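Local coordinates for peroxide stress regulator PerR, FUR family (Streptococcus pyogenes, PDB 4LMY), which probably binds DNA as a zinc-containing dimer and regulates the transcription of genes that answer peroxide stress, at residues Q8-Y13 with H97-V102; V102-C107 with G142-C147. One frame throughout, in Å; residues are numbered along the deposited sequence.

Strand 98-104 runs through both contacts and passes Val102 from one to the other, so contact 1 and contact 2 sit in series along it, with about 18 Å between their centres. In contact 1 the N-terminal residues 8-13, which lead into helix 12-22, lie against the start of the strand beside the histidine zinc site. Contact 2 comes later in the chain and joins the far end of the same strand to strand 140-143 and the cysteine-bearing residues that follow it, round the four-cysteine zinc. One strand of the mixed three-stranded sheet therefore connects the two metal sites. Contact 2 also borders the second subunit, which ties the cysteine end of the strand to the dimer.

Contact 1 of 2, residues Q8-Y13 with H97-V102; sequences QALDAY and HQHVNV. With ZN (zinc ion), chain E.
A single antiparallel bridge, Leu10 with His99, lays the N-terminal arm of this Fur-family protein along the start of strand 98-104, just beside a histidine-rich zinc site. His97 comes first. Its CG stands between its own backbone N and carbonyl carbon (chi1 65°), and the ring swings off the arm so that NE2 reaches the zinc at 2.2 Å. The carbonyl of His97 lies near Ala12 CA, where helix 12-22 begins; Asp11 is the N-cap there, its OD2 accepting from Glu14 N. Gln98 presses CB against Leu10 O at 3.3 Å. His99 then makes the bridge with both of its backbone groups. Its N gives a nearly straight bond to Leu10 O (2.8 Å, 177° at the hydrogen), while its O receives Leu10 N at 3.0 Å in the carbonyl plane, on a lone pair. With CG anti to its carbonyl carbon, the His99 ring brings NE2 to 2.1 Å from the zinc. His4, His6 and His19 supply further ligands, so the arm is held both by backbone bonds and through the metal. Val100 turns from the arm to pack on Phe113. At Asn101 the side-chain amide lies against Ala9 CB, with ND2 at 3.6 Å, and one water accepts from both Asn101 ND2 (3.1 Å) and Ala9 N (3.0 Å).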
loop_
_atom_site.group_PDB
_atom_site.type_symbol
_atom_site.label_atom_id
_atom_site.label_comp_id
_atom_site.label_asym_id
_atom_site.label_seq_id
_atom_site.Cartn_x
_atom_site.Cartn_y
_atom_site.Cartn_z
ATOM N N GLN B 8 18.573 -1.695 -2.455
ATOM C CA GLN B 8 18.268 -0.446 -1.761
ATOM C C GLN B 8 16.832 -0.030 -2.048
ATOM O O GLN B 8 16.224 -0.489 -3.015
ATOM C CB GLN B 8 19.229 0.676 -2.168
ATOM C CG GLN B 8 18.935 1.299 -3.522
ATOM C CD GLN B 8 19.903 2.417 -3.872
ATOM O OE1 GLN B 8 20.518 2.406 -4.938
ATOM N NE2 GLN B 8 20.038 3.388 -2.976
ATOM N N ALA B 9 16.290 0.835 -1.200
ATOM C CA ALA B 9 14.944 1.351 -1.404
ATOM C C ALA B 9 14.947 2.364 -2.539
ATOM O O ALA B 9 15.855 3.188 -2.643
ATOM C CB ALA B 9 14.422 1.986 -0.131
ATOM N N LEU B 10 13.929 2.286 -3.390
ATOM C CA LEU B 10 13.773 3.199 -4.516
ATOM C C LEU B 10 12.290 3.474 -4.719
ATOM O O LEU B 10 11.494 2.539 -4.790
ATOM C CB LEU B 10 14.338 2.569 -5.792
ATOM C CG LEU B 10 15.807 2.141 -5.836
ATOM C CD1 LEU B 10 16.073 1.287 -7.071
ATOM C CD2 LEU B 10 16.727 3.352 -5.808
ATOM N N ASP B 11 11.901 4.741 -4.816
ATOM C CA ASP B 11 10.512 5.035 -5.163
ATOM C C ASP B 11 10.276 4.742 -6.643
ATOM O O ASP B 11 11.188 4.286 -7.334
ATOM C CB ASP B 11 10.094 6.466 -4.780
ATOM C CG ASP B 11 10.909 7.542 -5.482
ATOM O OD1 ASP B 11 10.829 8.707 -5.035
ATOM O OD2 ASP B 11 11.624 7.246 -6.461
ATOM N N ALA B 12 9.063 4.997 -7.124
ATOM C CA ALA B 12 8.725 4.699 -8.515
ATOM C C ALA B 12 9.660 5.402 -9.497
ATOM O O ALA B 12 10.160 4.783 -10.432
ATOM C CB ALA B 12 7.275 5.058 -8.806
ATOM N N TYR B 13 9.900 6.691 -9.264
ATOM C CA TYR B 13 10.753 7.499 -10.133
ATOM C C TYR B 13 12.188 6.991 -10.162
ATOM O O TYR B 13 12.736 6.713 -11.233
ATOM C CB TYR B 13 10.705 8.969 -9.700
ATOM C CG TYR B 13 11.649 9.882 -10.454
ATOM C CD1 TYR B 13 12.892 10.209 -9.929
ATOM C CD2 TYR B 13 11.293 10.428 -11.680
ATOM C CE1 TYR B 13 13.760 11.044 -10.607
ATOM C CE2 TYR B 13 12.154 11.268 -12.366
ATOM C CZ TYR B 13 13.385 11.573 -11.824
ATOM O OH TYR B 13 14.247 12.406 -12.501
ATOM N N HIS B 97 6.756 -0.358 -10.681
ATOM C CA HIS B 97 6.899 -0.750 -9.286
ATOM C C HIS B 97 7.897 0.123 -8.530
ATOM O O HIS B 97 8.533 1.012 -9.096
ATOM C CB HIS B 97 7.384 -2.194 -9.223
ATOM C CG HIS B 97 8.760 -2.382 -9.781
ATOM N ND1 HIS B 97 8.997 -2.562 -11.129
ATOM C CD2 HIS B 97 9.971 -2.398 -9.179
ATOM C CE1 HIS B 97 10.296 -2.690 -11.328
ATOM N NE2 HIS B 97 10.912 -2.593 -10.164
ATOM N N GLN B 98 8.038 -0.153 -7.240
ATOM C CA GLN B 98 9.062 0.487 -6.430
ATOM C C GLN B 98 9.655 -0.556 -5.491
ATOM O O GLN B 98 9.225 -1.711 -5.481
ATOM C CB GLN B 98 8.472 1.642 -5.619
ATOM C CG GLN B 98 7.533 1.186 -4.525
ATOM C CD GLN B 98 7.160 2.296 -3.569
ATOM O OE1 GLN B 98 6.197 2.176 -2.822
ATOM N NE2 GLN B 98 7.930 3.377 -3.575
ATOM N N HIS B 99 10.630 -0.145 -4.695
ATOM C CA HIS B 99 11.241 -1.052 -3.735
ATOM C C HIS B 99 11.261 -0.428 -2.351
ATOM O O HIS B 99 11.740 0.689 -2.168
ATOM C CB HIS B 99 12.645 -1.445 -4.189
ATOM C CG HIS B 99 12.667 -2.105 -5.530
ATOM N ND1 HIS B 99 12.699 -3.472 -5.687
ATOM C CD2 HIS B 99 12.622 -1.582 -6.779
ATOM C CE1 HIS B 99 12.692 -3.766 -6.976
ATOM N NE2 HIS B 99 12.642 -2.636 -7.659
ATOM N N VAL B 100 10.730 -1.171 -1.384
ATOM C CA VAL B 100 10.498 -0.671 -0.036
ATOM C C VAL B 100 11.310 -1.469 0.980
ATOM O O VAL B 100 11.409 -2.689 0.884
ATOM C CB VAL B 100 8.997 -0.779 0.324
ATOM C CG1 VAL B 100 8.719 -0.255 1.733
ATOM C CG2 VAL B 100 8.152 -0.045 -0.709
ATOM N N ASN B 101 11.891 -0.778 1.954
ATOM C CA ASN B 101 12.631 -1.455 3.014
ATOM C C ASN B 101 11.730 -2.040 4.093
ATOM O O ASN B 101 10.684 -1.479 4.417
ATOM C CB ASN B 101 13.627 -0.502 3.671
ATOM C CG ASN B 101 14.862 -0.281 2.829
ATOM O OD1 ASN B 101 15.221 -1.118 2.001
ATOM N ND2 ASN B 101 15.531 0.843 3.047
ATOM N N VAL B 102 12.140 -3.175 4.643
ATOM C CA VAL B 102 11.550 -3.663 5.880
ATOM C C VAL B 102 12.666 -3.751 6.917
ATOM O O VAL B 102 13.707 -4.367 6.677
ATOM C CB VAL B 102 10.795 -5.009 5.702
ATOM C CG1 VAL B 102 11.708 -6.095 5.156
ATOM C CG2 VAL B 102 10.164 -5.439 7.017
HETATM ZN ZN ZN E . 13.066 -2.456 -9.752
HETATM O O HOH W 1 17.849 1.765 1.161
#

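Contact 2 of 2, residues V102-C107 with G142-C147; sequences VVCEIC and GICPDC. With ZN (zinc ion), chain F.
Metal bonds dominate the meeting of the CEIC turn at 104-107 with the CPDC motif at 144-147: Cys104, Cys107 and Cys144 each place SG 2.3 Å from the zinc, and Cys147 SG lies at 2.4 Å. The four sulfurs arrive by three torsions. Cys104 SG is anti to its backbone N, those of Cys107 and Cys144 alike stand between N and the carbonyl carbon, and Cys147 SG is anti to its carbonyl carbon.

Backbone N-H groups grip the thiolates in turn. Cys104 SG takes a straight bond from Cys144 N across the contact (3.4 Å, 176° at the hydrogen), another from Cys107 N, and a weak one from Ile106 N; these would probably ease the negative charge on the sulfur. Cys144, the N-cap of helix 145-148, accepts weakly from Cys147 N.

Strand bonds line the approach. Cys104 and Gly142 form a parallel bridge, in which Gly142 N gives to Val103 O from above the carbonyl plane at 3.0 Å, and Glu105 N meets Gly142 O at 2.8 Å nearly along the C=O axis.

Apolar packing flanks the metal, Ile106 CG1 and CD1 crossing Ile143 CD1 obliquely at 3.9 Å from each, with Ile106 CG2 against Cys147 SG.

Subunit contacts finish the surroundings: Glu105 OE1 pairs with Arg135 and Thr134 of the second subunit, whose strand continues the sheet beyond Gly142 and Ile143. Paired CxxC motifs round one zinc make the four-cysteine structural site characteristic of PerR-type Fur proteins.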
loop_
_atom_site.group_PDB
_atom_site.type_symbol
_atom_site.label_atom_id
_atom_site.label_comp_id
_atom_site.label_asym_id
_atom_site.label_seq_id
_atom_site.Cartn_x
_atom_site.Cartn_y
_atom_site.Cartn_z
ATOM N N VAL B 102 12.140 -3.175 4.643
ATOM C CA VAL B 102 11.550 -3.663 5.880
ATOM C C VAL B 102 12.666 -3.751 6.917
ATOM O O VAL B 102 13.707 -4.367 6.677
ATOM C CB VAL B 102 10.795 -5.009 5.702
ATOM C CG1 VAL B 102 11.708 -6.095 5.156
ATOM C CG2 VAL B 102 10.164 -5.439 7.017
ATOM N N VAL B 103 12.463 -3.098 8.055
ATOM C CA VAL B 103 13.507 -2.986 9.065
ATOM C C VAL B 103 13.161 -3.813 10.294
ATOM O O VAL B 103 12.032 -3.763 10.778
ATOM C CB VAL B 103 13.705 -1.514 9.496
ATOM C CG1 VAL B 103 14.850 -1.400 10.484
ATOM C CG2 VAL B 103 13.951 -0.630 8.275
ATOM N N CYS B 104 14.126 -4.578 10.799
ATOM C CA CYS B 104 13.883 -5.387 11.985
ATOM C C CYS B 104 13.855 -4.518 13.233
ATOM O O CYS B 104 14.807 -3.794 13.516
ATOM C CB CYS B 104 14.926 -6.497 12.142
ATOM S SG CYS B 104 14.600 -7.583 13.567
ATOM N N GLU B 105 12.753 -4.601 13.971
ATOM C CA GLU B 105 12.566 -3.813 15.182
ATOM C C GLU B 105 13.601 -4.164 16.246
ATOM O O GLU B 105 13.957 -3.326 17.073
ATOM C CB GLU B 105 11.165 -4.048 15.747
ATOM C CG GLU B 105 10.038 -3.812 14.758
ATOM C CD GLU B 105 9.287 -2.527 15.028
ATOM O OE1 GLU B 105 8.051 -2.517 14.848
ATOM O OE2 GLU B 105 9.928 -1.530 15.416
ATOM N N ILE B 106 14.080 -5.403 16.218
ATOM C CA ILE B 106 14.997 -5.897 17.244
ATOM C C ILE B 106 16.479 -5.661 16.935
ATOM O O ILE B 106 17.217 -5.157 17.783
ATOM C CB ILE B 106 14.761 -7.398 17.523
ATOM C CG1 ILE B 106 13.326 -7.622 18.013
ATOM C CG2 ILE B 106 15.769 -7.920 18.530
ATOM C CD1 ILE B 106 12.987 -9.072 18.304
ATOM N N CYS B 107 16.916 -6.023 15.731
ATOM C CA CYS B 107 18.341 -5.958 15.403
ATOM C C CYS B 107 18.692 -4.873 14.388
ATOM O O CYS B 107 19.864 -4.541 14.213
ATOM C CB CYS B 107 18.854 -7.318 14.916
ATOM S SG CYS B 107 18.337 -7.759 13.240
ATOM N N GLY B 142 9.310 -4.988 11.118
ATOM C CA GLY B 142 8.978 -6.359 11.435
ATOM C C GLY B 142 10.076 -7.059 12.201
ATOM O O GLY B 142 11.009 -6.425 12.680
ATOM N N ILE B 143 9.946 -8.372 12.325
ATOM C CA ILE B 143 10.965 -9.181 12.972
ATOM C C ILE B 143 11.606 -10.068 11.913
ATOM O O ILE B 143 10.918 -10.842 11.246
ATOM C CB ILE B 143 10.359 -10.058 14.081
ATOM C CG1 ILE B 143 9.460 -9.223 14.998
ATOM C CG2 ILE B 143 11.457 -10.748 14.882
ATOM C CD1 ILE B 143 10.190 -8.121 15.729
ATOM N N CYS B 144 12.919 -9.944 11.749
ATOM C CA CYS B 144 13.645 -10.744 10.764
ATOM C C CYS B 144 13.638 -12.225 11.159
ATOM O O CYS B 144 13.470 -12.549 12.335
ATOM C CB CYS B 144 15.079 -10.217 10.593
ATOM S SG CYS B 144 16.228 -10.617 11.953
ATOM N N PRO B 145 13.785 -13.129 10.172
ATOM C CA PRO B 145 13.790 -14.573 10.444
ATOM C C PRO B 145 14.753 -14.980 11.566
ATOM O O PRO B 145 14.398 -15.820 12.391
ATOM C CB PRO B 145 14.230 -15.170 9.105
ATOM C CG PRO B 145 13.682 -14.212 8.093
ATOM C CD PRO B 145 13.799 -12.845 8.724
ATOM N N ASP B 146 15.938 -14.381 11.607
ATOM C CA ASP B 146 16.922 -14.728 12.629
ATOM C C ASP B 146 16.460 -14.336 14.031
ATOM O O ASP B 146 16.683 -15.072 14.992
ATOM C CB ASP B 146 18.287 -14.107 12.318
ATOM C CG ASP B 146 19.026 -14.849 11.219
ATOM O OD1 ASP B 146 18.656 -16.004 10.926
ATOM O OD2 ASP B 146 19.982 -14.278 10.652
ATOM N N CYS B 147 15.810 -13.182 14.145
ATOM C CA CYS B 147 15.323 -12.718 15.440
ATOM C C CYS B 147 14.090 -13.492 15.896
ATOM O O CYS B 147 13.838 -13.615 17.093
ATOM C CB CYS B 147 15.035 -11.215 15.415
ATOM S SG CYS B 147 16.510 -10.181 15.600
HETATM ZN ZN ZN F . 16.382 -9.008 13.537
#